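Local coordinates for uncharacterized protein (Helicobacter pylori, PDB 4O5J) that probably mediates adhesion of the bacterium to sialylated host glycans, as the extracellular domain of the sialic acid-binding outer membrane adhesin SabA, at residues A[38-43]-A[385-390]; A[98-103]-A[217-222]; A[261-266]-A[291-296]; A[55-60]-A[276-281]; A[90-95]-A[161-166]. One frame throughout, in Å; residues are numbered along the deposited sequence.

Interaction 1. Residues A[38-43]-A[385-390]; sequences SQYLNQ and YNDAKT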
# COMPACT_ATOMS: atom_id res chain seq x y z
N SER A 38 0.36 38.45 19.80
CA SER A 38 -0.36 37.19 19.92
C SER A 38 0.40 36.01 19.30
O SER A 38 0.46 34.93 19.89
CB SER A 38 -1.70 37.33 19.26
OG SER A 38 -2.32 36.08 19.23
N GLN A 39 0.95 36.21 18.11
CA GLN A 39 1.72 35.18 17.42
C GLN A 39 2.99 34.84 18.14
O GLN A 39 3.34 33.67 18.29
CB GLN A 39 2.04 35.59 15.99
CG GLN A 39 0.76 35.63 15.14
CD GLN A 39 1.03 36.21 13.77
OE1 GLN A 39 2.16 36.50 13.43
NE2 GLN A 39 -0.01 36.40 12.98
N TYR A 40 3.68 35.86 18.60
CA TYR A 40 4.90 35.66 19.37
C TYR A 40 4.67 34.81 20.62
O TYR A 40 5.46 33.92 20.94
CB TYR A 40 5.50 36.98 19.77
CG TYR A 40 6.30 37.67 18.71
CD1 TYR A 40 6.37 39.08 18.66
CD2 TYR A 40 7.03 36.94 17.78
CE1 TYR A 40 7.12 39.74 17.71
CE2 TYR A 40 7.78 37.60 16.81
CZ TYR A 40 7.81 38.99 16.81
OH TYR A 40 8.53 39.69 15.91
N LEU A 41 3.60 35.09 21.32
CA LEU A 41 3.31 34.41 22.57
C LEU A 41 2.87 32.97 22.32
O LEU A 41 3.16 32.09 23.16
CB LEU A 41 2.23 35.17 23.39
CG LEU A 41 2.87 36.43 23.97
CD1 LEU A 41 1.93 37.19 24.80
CD2 LEU A 41 4.09 36.10 24.84
N ASN A 42 2.16 32.72 21.23
CA ASN A 42 1.81 31.34 20.85
C ASN A 42 3.06 30.57 20.46
O ASN A 42 3.19 29.36 20.73
CB ASN A 42 0.79 31.31 19.74
CG ASN A 42 -0.60 31.43 20.28
OD1 ASN A 42 -0.91 31.01 21.41
ND2 ASN A 42 -1.45 31.97 19.48
N GLN A 43 3.97 31.29 19.83
CA GLN A 43 5.26 30.69 19.48
C GLN A 43 6.03 30.30 20.76
O GLN A 43 6.54 29.19 20.87
CB GLN A 43 6.03 31.66 18.61
CG GLN A 43 7.36 31.16 18.14
CD GLN A 43 8.02 32.18 17.23
OE1 GLN A 43 7.34 32.96 16.54
NE2 GLN A 43 9.34 32.18 17.22
N TYR A 385 10.55 35.15 23.23
CA TYR A 385 10.17 35.74 24.50
C TYR A 385 10.56 37.19 24.51
O TYR A 385 9.77 38.03 24.88
CB TYR A 385 10.85 35.00 25.66
CG TYR A 385 10.34 35.43 27.01
CD1 TYR A 385 9.13 34.92 27.52
CD2 TYR A 385 11.09 36.35 27.79
CE1 TYR A 385 8.67 35.30 28.80
CE2 TYR A 385 10.65 36.76 29.05
CZ TYR A 385 9.43 36.25 29.56
OH TYR A 385 9.01 36.61 30.84
N ASN A 386 11.81 37.49 24.11
CA ASN A 386 12.24 38.87 24.03
C ASN A 386 11.39 39.72 23.07
O ASN A 386 11.06 40.88 23.37
CB ASN A 386 13.72 38.97 23.66
CG ASN A 386 14.60 38.38 24.75
OD1 ASN A 386 14.13 38.00 25.84
ND2 ASN A 386 15.88 38.26 24.45
N ASP A 387 11.04 39.16 21.91
CA ASP A 387 10.22 39.84 20.94
C ASP A 387 8.91 40.23 21.58
O ASP A 387 8.50 41.39 21.54
CB ASP A 387 9.98 38.94 19.75
CG ASP A 387 11.21 38.81 18.88
OD1 ASP A 387 12.08 39.70 19.00
OD2 ASP A 387 11.34 37.82 18.10
N ALA A 388 8.27 39.27 22.23
CA ALA A 388 7.01 39.54 22.92
C ALA A 388 7.17 40.62 24.00
O ALA A 388 6.40 41.56 24.05
CB ALA A 388 6.46 38.26 23.52
N LYS A 389 8.16 40.49 24.88
CA LYS A 389 8.40 41.45 25.96
C LYS A 389 8.55 42.86 25.38
O LYS A 389 7.96 43.83 25.89
CB LYS A 389 9.65 41.07 26.73
CG LYS A 389 9.96 41.96 27.88
CD LYS A 389 11.20 41.52 28.67
CE LYS A 389 11.50 42.67 29.61
NZ LYS A 389 12.69 42.45 30.45
N THR A 390 9.30 42.95 24.28
CA THR A 390 9.54 44.22 23.60
C THR A 390 8.24 44.82 23.02
O THR A 390 7.94 46.00 23.22
CB THR A 390 10.54 44.01 22.47
OG1 THR A 390 11.79 43.71 23.07
CG2 THR A 390 10.67 45.24 21.59
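Y40 and A388 face each other where helix 29-54 and helix 343-396 run roughly antiparallel, their short axes approaching to 8.7 Å with 147° between N-to-C directions. The CA atoms of these two residues lie 5.7 Å apart, a close spacing consistent with the small A388 side chain, which is buried and points at the partner helix. Y40 supplies the largest surface. Its ring is laid against D387, whose CB stands over the ring centre at 3.6 Å from the centroid and 11° off the normal, a CH-pi contact on the face. The carboxylate of D387 then runs on toward the hydroxyl end of the same ring: OD2 is nearest to CE2, 3.8 Å away, and the ring and carboxylate planes differ by 36°. With CG of D387 placed beside its own backbone N, the methylene is left bearing on the ring while the charged end leans over its rim. L41 adds a second contact to A388. Its CB does not aim at helix 343-396, yet its CD2 branch comes to 3.5 Å from A388 CB, tighter than usual for two carbons. Beyond the segment Y40 also touches L391, while Q43 reaches back to A384, just before it. A388 packing against Y40 and L41 thus joins the chain's first and last modelled helices as an antiparallel helix pair.

Interaction 2. Residues A[98-103]-A[217-222]; sequences WSLYAG and KNIVIS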
# COMPACT_ATOMS: atom_id res chain seq x y z
N TRP A 98 -5.79 -11.33 -12.68
CA TRP A 98 -5.40 -12.39 -13.62
C TRP A 98 -6.57 -13.31 -13.87
O TRP A 98 -6.86 -13.76 -15.00
CB TRP A 98 -4.22 -13.21 -13.04
CG TRP A 98 -4.00 -14.40 -13.86
CD1 TRP A 98 -4.41 -15.67 -13.60
CD2 TRP A 98 -3.36 -14.44 -15.19
NE1 TRP A 98 -4.04 -16.52 -14.63
CE2 TRP A 98 -3.40 -15.81 -15.62
CE3 TRP A 98 -2.79 -13.48 -16.02
CZ2 TRP A 98 -2.87 -16.22 -16.85
CZ3 TRP A 98 -2.25 -13.89 -17.25
CH2 TRP A 98 -2.29 -15.25 -17.64
N SER A 99 -7.27 -13.62 -12.80
CA SER A 99 -8.48 -14.47 -12.88
C SER A 99 -9.54 -13.86 -13.82
O SER A 99 -10.18 -14.60 -14.62
CB SER A 99 -9.03 -14.66 -11.50
OG SER A 99 -10.06 -15.56 -11.55
N LEU A 100 -9.71 -12.53 -13.80
CA LEU A 100 -10.69 -11.86 -14.68
C LEU A 100 -10.19 -11.85 -16.11
O LEU A 100 -10.91 -12.23 -17.05
CB LEU A 100 -10.92 -10.40 -14.25
CG LEU A 100 -11.70 -10.15 -12.99
CD1 LEU A 100 -11.71 -8.63 -12.71
CD2 LEU A 100 -13.13 -10.74 -13.11
N TYR A 101 -8.97 -11.33 -16.27
CA TYR A 101 -8.31 -11.16 -17.56
C TYR A 101 -8.14 -12.49 -18.33
O TYR A 101 -8.43 -12.60 -19.55
CB TYR A 101 -6.98 -10.53 -17.26
CG TYR A 101 -5.98 -10.38 -18.38
CD1 TYR A 101 -6.13 -9.42 -19.35
CD2 TYR A 101 -4.77 -11.14 -18.38
CE1 TYR A 101 -5.18 -9.21 -20.34
CE2 TYR A 101 -3.80 -10.94 -19.36
CZ TYR A 101 -4.01 -9.98 -20.33
OH TYR A 101 -3.04 -9.76 -21.30
N ALA A 102 -7.70 -13.52 -17.60
CA ALA A 102 -7.39 -14.81 -18.19
C ALA A 102 -8.17 -15.88 -17.44
O ALA A 102 -9.32 -16.19 -17.81
CB ALA A 102 -5.87 -15.09 -18.11
N GLY A 103 -7.56 -16.52 -16.43
CA GLY A 103 -8.31 -17.42 -15.58
C GLY A 103 -8.83 -18.62 -16.35
O GLY A 103 -8.11 -19.19 -17.18
N LYS A 217 -16.74 -8.37 -22.22
CA LYS A 217 -17.97 -9.09 -22.48
C LYS A 217 -17.76 -10.61 -22.35
O LYS A 217 -18.74 -11.35 -22.09
CB LYS A 217 -18.50 -8.75 -23.88
CG LYS A 217 -19.85 -9.33 -24.18
CD LYS A 217 -20.95 -8.76 -23.19
CE LYS A 217 -22.33 -9.38 -23.49
NZ LYS A 217 -23.36 -8.89 -22.54
N ASN A 218 -16.50 -11.10 -22.52
CA ASN A 218 -16.21 -12.53 -22.32
C ASN A 218 -16.41 -12.95 -20.85
O ASN A 218 -16.57 -14.16 -20.57
CB ASN A 218 -14.77 -12.88 -22.77
CG ASN A 218 -14.68 -13.15 -24.25
OD1 ASN A 218 -15.56 -12.75 -25.03
ND2 ASN A 218 -13.60 -13.85 -24.68
N ILE A 219 -16.43 -12.00 -19.91
CA ILE A 219 -16.54 -12.35 -18.52
C ILE A 219 -18.01 -12.54 -18.11
O ILE A 219 -18.79 -11.59 -18.18
CB ILE A 219 -15.93 -11.28 -17.64
CG1 ILE A 219 -14.42 -11.20 -17.90
CG2 ILE A 219 -16.21 -11.61 -16.17
CD1 ILE A 219 -13.75 -9.90 -17.40
N VAL A 220 -18.36 -13.74 -17.65
CA VAL A 220 -19.70 -14.05 -17.19
C VAL A 220 -19.67 -14.33 -15.71
O VAL A 220 -19.11 -15.33 -15.25
CB VAL A 220 -20.28 -15.27 -17.90
CG1 VAL A 220 -21.78 -15.49 -17.47
CG2 VAL A 220 -20.18 -15.09 -19.45
N ILE A 221 -20.31 -13.45 -14.94
CA ILE A 221 -20.48 -13.68 -13.52
C ILE A 221 -21.93 -13.44 -13.17
O ILE A 221 -22.42 -12.31 -13.33
CB ILE A 221 -19.63 -12.72 -12.71
CG1 ILE A 221 -18.11 -12.89 -13.07
CG2 ILE A 221 -19.87 -12.89 -11.19
CD1 ILE A 221 -17.21 -11.84 -12.43
N SER A 222 -22.64 -14.48 -12.72
CA SER A 222 -24.06 -14.37 -12.40
C SER A 222 -24.32 -13.30 -11.36
O SER A 222 -23.64 -13.23 -10.36
CB SER A 222 -24.58 -15.68 -11.86
OG SER A 222 -24.67 -16.56 -12.94
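L100 presents two different surfaces to two isoleucines, I219 and I221, which project from the same side of an extended strip. The side chains of I219 and I221 both point toward helix 82-101, whereas V220 between them does not, the alternation expected of a chain with extended backbone angles. I219 comes against the backbone end of L100. Its CD1 lies 3.7 Å from L100 O and 4.3 Å from L100 CB, so the methyl covers the carbonyl and the root of the side chain together. The chi1 of -65° sets CG1 of I219 beside its own backbone N, and from there the branch extends to the helix. I221 meets the far end of the leucine instead: CD1 of I221 is 4.3 Å from L100 CD2, a looser methyl-to-methyl approach. The CB of L100 does not aim at the strip, but its end swings nearer and bridges the two residues. Y318 of helix 313-320 touches all three of these side chains and completes the apolar cluster. The carbonyl of L100 keeps a polar partner despite the methyl beside it, because K325 NZ bonds to it and also to S99 O and A102 O. That ammonium gathers the carbonyls at the C-terminal end of helix 82-101, where A102 first leaves helical angles. Overall, the contact is a helix C-terminus whose last carbonyls are bonded by K325 NZ and which the extended loop between strands 214-215 and 234-235 covers with apolar side chains.

Interaction 3. Residues A[261-266]-A[291-296]; sequences QSNHTL and AQNQKQ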
# COMPACT_ATOMS: atom_id res chain seq x y z
N GLN A 261 12.12 -2.84 6.62
CA GLN A 261 13.35 -3.58 6.98
C GLN A 261 14.42 -2.63 7.46
O GLN A 261 15.03 -2.89 8.49
CB GLN A 261 13.79 -4.43 5.82
CG GLN A 261 12.66 -5.41 5.47
CD GLN A 261 12.90 -6.12 4.13
OE1 GLN A 261 13.60 -5.60 3.27
NE2 GLN A 261 12.30 -7.31 3.96
N SER A 262 14.61 -1.46 6.80
CA SER A 262 15.60 -0.46 7.29
C SER A 262 15.23 -0.05 8.67
O SER A 262 16.08 0.11 9.52
CB SER A 262 15.66 0.81 6.47
OG SER A 262 15.93 0.46 5.14
N ASN A 263 13.95 0.08 8.92
CA ASN A 263 13.55 0.62 10.22
C ASN A 263 13.71 -0.37 11.36
O ASN A 263 13.98 0.03 12.51
CB ASN A 263 12.11 1.11 10.16
CG ASN A 263 11.97 2.53 10.63
OD1 ASN A 263 12.93 3.28 10.69
ND2 ASN A 263 10.74 2.93 10.93
N HIS A 264 13.53 -1.64 11.06
CA HIS A 264 13.78 -2.67 12.05
C HIS A 264 15.26 -2.64 12.46
O HIS A 264 15.61 -2.82 13.63
CB HIS A 264 13.41 -4.05 11.50
CG HIS A 264 13.74 -5.15 12.47
ND1 HIS A 264 14.80 -6.01 12.28
CD2 HIS A 264 13.15 -5.47 13.70
CE1 HIS A 264 14.86 -6.87 13.32
NE2 HIS A 264 13.85 -6.54 14.20
N THR A 265 16.13 -2.40 11.48
CA THR A 265 17.56 -2.23 11.74
C THR A 265 17.81 -1.03 12.63
O THR A 265 18.55 -1.13 13.62
CB THR A 265 18.37 -2.11 10.42
OG1 THR A 265 18.18 -3.31 9.67
CG2 THR A 265 19.89 -1.96 10.69
N LEU A 266 17.21 0.10 12.29
CA LEU A 266 17.39 1.33 13.04
C LEU A 266 16.87 1.14 14.47
O LEU A 266 17.53 1.56 15.44
CB LEU A 266 16.65 2.48 12.35
CG LEU A 266 16.84 3.83 13.00
CD1 LEU A 266 18.38 4.10 13.16
CD2 LEU A 266 16.16 4.86 12.13
N ALA A 291 11.14 7.75 13.67
CA ALA A 291 9.72 8.19 13.68
C ALA A 291 9.27 8.68 12.29
O ALA A 291 8.21 8.25 11.82
CB ALA A 291 9.52 9.26 14.76
N GLN A 292 10.06 9.50 11.61
CA GLN A 292 9.71 9.87 10.23
C GLN A 292 9.51 8.66 9.37
O GLN A 292 8.49 8.56 8.65
CB GLN A 292 10.79 10.72 9.61
CG GLN A 292 10.85 12.08 10.24
CD GLN A 292 12.06 12.86 9.77
OE1 GLN A 292 12.03 13.52 8.74
NE2 GLN A 292 13.12 12.80 10.52
N ASN A 293 10.45 7.72 9.45
CA ASN A 293 10.38 6.52 8.57
C ASN A 293 9.12 5.73 8.83
O ASN A 293 8.47 5.26 7.89
CB ASN A 293 11.59 5.57 8.73
CG ASN A 293 12.85 6.15 8.16
OD1 ASN A 293 12.82 7.02 7.30
ND2 ASN A 293 13.96 5.68 8.63
N GLN A 294 8.77 5.57 10.11
CA GLN A 294 7.61 4.79 10.46
C GLN A 294 6.33 5.54 9.99
O GLN A 294 5.37 4.90 9.59
CB GLN A 294 7.53 4.53 11.95
CG GLN A 294 6.44 3.54 12.30
CD GLN A 294 6.58 3.06 13.75
OE1 GLN A 294 5.77 3.43 14.65
NE2 GLN A 294 7.63 2.25 14.00
N LYS A 295 6.34 6.86 10.01
CA LYS A 295 5.19 7.59 9.46
C LYS A 295 5.11 7.37 7.93
O LYS A 295 4.01 7.14 7.38
CB LYS A 295 5.26 9.08 9.79
CG LYS A 295 3.96 9.81 9.38
CD LYS A 295 4.19 11.32 9.41
CE LYS A 295 2.92 12.20 9.48
NZ LYS A 295 1.77 11.58 8.81
N GLN A 296 6.26 7.35 7.25
CA GLN A 296 6.27 7.12 5.80
C GLN A 296 5.74 5.72 5.49
O GLN A 296 5.08 5.50 4.46
CB GLN A 296 7.68 7.31 5.24
CG GLN A 296 7.72 7.05 3.77
CD GLN A 296 6.75 7.96 3.01
OE1 GLN A 296 6.98 9.15 2.98
NE2 GLN A 296 5.70 7.42 2.39
O HOH W 1 8.52 0.80 11.08
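N263 and N293 provide the polar link between helices 241-268 and 281-309, whose short axes pass 10.0 Å apart at 153°. The direct hydrogen bond is weak: N293 ND2 donates to N263 OD1 over 3.3 Å with an N-H...O angle of 155°. The two amide planes are turned 62° from each other, so the groups meet crosswise rather than as a flat pair. On its other branch, N263 ND2 gives a hydrogen bond to a water at 3.1 Å, which in turn accepts a weak one from Q294 NE2. ND2 also has a weak bond to F290 O, one turn back on the opposing helix. The stronger partner of Q294 NE2 is L67 O, tying this water site to helix 57-76.

Van der Waals contacts accompany the bond. N293 CG stands beside its own backbone N, which leaves CB against the N263 amide, 3.3 Å from OD1 of N263. Q294 CB lies 3.7 Å from N263 ND2. L266 adds a slack approach, its CD2 4.2 Å from N293 ND2, and also touches D286, T289 and F290.

The arrangement is that of consecutive antiparallel helices in a helical bundle, here with a buried asparagine amide at their interface.

Interaction 4. Residues A[55-60]-A[276-281]; sequences NNIELV and GSQTNP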
# COMPACT_ATOMS: atom_id res chain seq x y z
N ASN A 55 12.45 17.20 27.51
CA ASN A 55 12.92 16.92 28.86
C ASN A 55 12.11 15.91 29.68
O ASN A 55 12.44 15.65 30.84
CB ASN A 55 13.07 18.23 29.63
CG ASN A 55 14.17 19.06 29.08
OD1 ASN A 55 15.12 18.55 28.59
ND2 ASN A 55 14.03 20.28 29.09
N ASN A 56 11.04 15.39 29.08
CA ASN A 56 10.14 14.49 29.76
C ASN A 56 10.50 13.04 29.45
O ASN A 56 9.99 12.44 28.50
CB ASN A 56 8.71 14.77 29.32
CG ASN A 56 7.71 13.97 30.09
OD1 ASN A 56 8.03 12.93 30.69
ND2 ASN A 56 6.51 14.44 30.10
N ILE A 57 11.37 12.48 30.29
CA ILE A 57 11.98 11.17 30.04
C ILE A 57 10.95 10.07 29.90
O ILE A 57 11.02 9.19 29.02
CB ILE A 57 13.03 10.82 31.14
CG1 ILE A 57 13.76 9.57 30.72
CG2 ILE A 57 12.38 10.61 32.52
CD1 ILE A 57 14.26 9.68 29.30
N GLU A 58 9.95 10.12 30.74
CA GLU A 58 8.91 9.16 30.66
C GLU A 58 8.19 9.23 29.30
O GLU A 58 7.89 8.20 28.68
CB GLU A 58 7.96 9.41 31.79
CG GLU A 58 6.88 8.37 31.87
CD GLU A 58 6.05 8.54 33.12
OE1 GLU A 58 4.86 8.13 33.08
OE2 GLU A 58 6.58 9.07 34.14
N LEU A 59 7.92 10.45 28.85
CA LEU A 59 7.20 10.64 27.58
C LEU A 59 8.09 10.22 26.44
O LEU A 59 7.64 9.60 25.50
CB LEU A 59 6.81 12.08 27.42
CG LEU A 59 6.16 12.47 26.11
CD1 LEU A 59 4.85 11.73 25.76
CD2 LEU A 59 5.93 13.97 26.11
N VAL A 60 9.38 10.54 26.52
CA VAL A 60 10.30 10.13 25.46
C VAL A 60 10.36 8.61 25.36
O VAL A 60 10.17 8.04 24.29
CB VAL A 60 11.69 10.71 25.67
CG1 VAL A 60 12.70 10.15 24.66
CG2 VAL A 60 11.59 12.22 25.57
N GLY A 276 18.10 11.90 31.89
CA GLY A 276 19.11 12.94 31.58
C GLY A 276 19.95 12.53 30.37
O GLY A 276 20.70 13.35 29.83
N SER A 277 19.81 11.27 29.92
CA SER A 277 20.65 10.70 28.81
C SER A 277 19.97 10.75 27.41
O SER A 277 20.59 10.38 26.39
CB SER A 277 21.23 9.28 29.14
N GLN A 278 18.72 11.23 27.35
CA GLN A 278 18.09 11.56 26.04
C GLN A 278 18.76 12.77 25.33
O GLN A 278 18.34 13.13 24.23
CB GLN A 278 16.53 11.69 26.11
CG GLN A 278 15.94 12.98 26.69
CD GLN A 278 15.68 12.92 28.21
OE1 GLN A 278 16.48 12.40 28.99
NE2 GLN A 278 14.54 13.45 28.62
N THR A 279 19.82 13.35 25.93
CA THR A 279 20.64 14.45 25.35
C THR A 279 21.42 13.98 24.16
O THR A 279 21.56 14.71 23.19
CB THR A 279 21.70 14.99 26.32
OG1 THR A 279 21.04 15.39 27.50
CG2 THR A 279 22.47 16.21 25.74
N ASN A 280 21.94 12.75 24.25
CA ASN A 280 22.92 12.25 23.29
C ASN A 280 22.47 12.59 21.84
O ASN A 280 21.38 12.20 21.39
CB ASN A 280 23.20 10.77 23.56
CG ASN A 280 23.84 10.03 22.35
OD1 ASN A 280 23.20 9.19 21.74
ND2 ASN A 280 25.08 10.31 22.04
N PRO A 281 23.30 13.35 21.10
CA PRO A 281 22.92 13.82 19.75
C PRO A 281 22.55 12.67 18.84
O PRO A 281 21.60 12.77 18.04
CB PRO A 281 24.20 14.51 19.23
CG PRO A 281 24.95 14.91 20.48
CD PRO A 281 24.62 13.86 21.52
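Q278 lays its amide against the start of helix 57-76, meeting I57 and the N55 backbone. I57 CD1 touches Q278 OE1 at 3.5 Å, while Q278 NE2 sits 3.6 Å from N55 C. The aliphatic root takes part more loosely, with Q278 CB 4.4 Å from V60 CG1. The bend of the side chain at chi2 (-91°) turns the amide across the isoleucine.

In the second shell, both ends of that amide are held. NE2 donates to A54 O, just before the 55-60 segment, and OE1 accepts a weak bond from G276 N over 3.4 Å. The loop is braced again where T279 OG1 donates to G276 O at 3.1 Å. On the other side, N56 is the N-cap of helix 57-76: its OD1 accepts from L59 N at 3.1 Å, with the donor well above the carbonyl plane. N280 is the N-cap of helix 281-309, its OD1 accepting from F283 N.

F283 of helix 281-309 touches both V60 and Q278. The contact therefore lies where the loop between helices 241-268 and 281-309 closes over the beginning of helix 57-76, with V60 also resting on V367 and V371 of helix 343-396.

Interaction 5. Residues A[90-95]-A[161-166]; sequences VITSVL and AAQTNS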
# COMPACT_ATOMS: atom_id res chain seq x y z
N VAL A 90 -2.63 -6.80 -1.96
CA VAL A 90 -2.12 -6.49 -3.29
C VAL A 90 -1.94 -7.78 -4.12
O VAL A 90 -2.39 -7.84 -5.27
CB VAL A 90 -0.80 -5.70 -3.21
CG1 VAL A 90 -0.14 -5.57 -4.59
CG2 VAL A 90 -1.10 -4.34 -2.58
N ILE A 91 -1.34 -8.81 -3.52
CA ILE A 91 -1.16 -10.10 -4.23
C ILE A 91 -2.50 -10.72 -4.61
O ILE A 91 -2.71 -11.12 -5.74
CB ILE A 91 -0.35 -11.13 -3.36
CG1 ILE A 91 1.06 -10.63 -3.02
CG2 ILE A 91 -0.20 -12.44 -4.13
CD1 ILE A 91 1.90 -10.27 -4.19
N THR A 92 -3.40 -10.79 -3.64
CA THR A 92 -4.74 -11.30 -3.89
C THR A 92 -5.40 -10.54 -5.06
O THR A 92 -6.08 -11.14 -5.91
CB THR A 92 -5.61 -11.12 -2.67
OG1 THR A 92 -5.07 -11.91 -1.61
CG2 THR A 92 -7.02 -11.58 -2.95
N SER A 93 -5.17 -9.23 -5.12
CA SER A 93 -5.83 -8.46 -6.15
C SER A 93 -5.15 -8.69 -7.53
O SER A 93 -5.81 -8.70 -8.58
CB SER A 93 -5.97 -7.00 -5.73
OG SER A 93 -4.75 -6.38 -5.79
N VAL A 94 -3.83 -8.88 -7.54
CA VAL A 94 -3.14 -9.23 -8.77
C VAL A 94 -3.65 -10.57 -9.30
O VAL A 94 -3.95 -10.73 -10.51
CB VAL A 94 -1.60 -9.30 -8.56
CG1 VAL A 94 -0.93 -9.92 -9.79
CG2 VAL A 94 -1.01 -7.92 -8.27
N LEU A 95 -3.76 -11.58 -8.44
CA LEU A 95 -4.25 -12.90 -8.89
C LEU A 95 -5.75 -12.79 -9.22
O LEU A 95 -6.26 -13.50 -10.06
CB LEU A 95 -4.01 -13.95 -7.81
CG LEU A 95 -2.54 -14.35 -7.67
CD1 LEU A 95 -2.29 -15.21 -6.41
CD2 LEU A 95 -2.09 -15.07 -8.95
N ALA A 161 1.60 -19.99 -6.23
CA ALA A 161 2.34 -20.86 -5.29
C ALA A 161 3.00 -20.05 -4.16
O ALA A 161 3.08 -20.52 -3.02
CB ALA A 161 3.39 -21.72 -6.03
N ALA A 162 3.51 -18.85 -4.49
CA ALA A 162 4.16 -18.01 -3.47
C ALA A 162 3.16 -17.67 -2.37
O ALA A 162 3.50 -17.62 -1.19
CB ALA A 162 4.71 -16.75 -4.10
N GLN A 163 1.91 -17.41 -2.76
CA GLN A 163 0.92 -16.97 -1.79
C GLN A 163 0.36 -18.11 -0.93
O GLN A 163 0.20 -17.98 0.28
CB GLN A 163 -0.26 -16.25 -2.50
CG GLN A 163 -1.37 -15.91 -1.52
CD GLN A 163 -2.51 -15.20 -2.20
OE1 GLN A 163 -3.04 -15.66 -3.22
NE2 GLN A 163 -2.88 -14.04 -1.65
N THR A 164 0.06 -19.23 -1.57
CA THR A 164 -0.69 -20.29 -0.92
C THR A 164 0.02 -21.63 -1.12
O THR A 164 0.39 -21.99 -2.25
CB THR A 164 -2.11 -20.37 -1.52
OG1 THR A 164 -2.77 -19.12 -1.29
CG2 THR A 164 -2.95 -21.48 -0.88
N ASN A 165 0.25 -22.34 -0.02
CA ASN A 165 0.80 -23.68 -0.10
C ASN A 165 -0.27 -24.64 -0.61
O ASN A 165 -1.25 -24.92 0.06
CB ASN A 165 1.28 -24.10 1.26
CG ASN A 165 1.91 -25.45 1.25
OD1 ASN A 165 1.23 -26.48 1.08
ND2 ASN A 165 3.23 -25.49 1.44
N SER A 166 -0.09 -25.15 -1.83
CA SER A 166 -1.06 -26.04 -2.43
C SER A 166 -1.29 -27.25 -1.55
O SER A 166 -2.44 -27.68 -1.39
CB SER A 166 -0.57 -26.54 -3.77
OG SER A 166 0.54 -27.40 -3.56
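Q163 reaches from the last turn of helix 146-163 to I91, T92 and L95 on helix 82-101, a helix-to-helix contact within the helical bundle of the adhesion domain. A161 opens the segment facing away from the partner; its carbonyl O accepts from N172 ND2, beyond the helix end. A162 points toward helix 82-101 but rests on S191 rather than on the facing segment. Q163 follows, the last residue before T164 leaves helical angles, and carries the whole interface. Its CG lies anti to the backbone N (chi1 174°) and the chain stays extended, a shape that carries the amide across to helix 82-101, where I91 CA is 7.6 Å from Q163 CA. CB and CD of Q163 slide past I91 CG2, each 4.1 Å from it.

The amide of Q163 is buried and gripped at both ends. OE1 is hydrogen-bonded to Y337 OH, while L95 CD1 crowds it at 3.3 Å. NE2 bonds to Q88 OE1 as well as to T92, whose OG1 is itself hydrogen-bonded to Q88 O. The bond to Q88 OE1 is consistent with NE2 lying on that side. In the bond that crosses the contact, Q163 NE2 donates to T92 OG1 over 3.1 Å at an N-H...O angle of 142°, with OG1 only 8° out of the amide plane.

The five contacts are spread along an elongated helical chain. Interactions 1 and 2 lie on opposite sides of its centre, 66 Å apart between centres, and the segments of interaction 2 fall between those of interaction 1 in sequence. Interactions 2 and 5 share helix 82-101, their centres 18 Å apart, one at its C-terminal end and one about two turns earlier. Interaction 3 joins helices 241-268 and 281-309, and interaction 4 packs the loop between them against the start of helix 57-76, with centres 20 Å apart and nearest atoms about 10 Å apart. Interaction 5 also borders a bound glycerol, about 4 Å from the L95 side chain, probably from the crystallisation liquor.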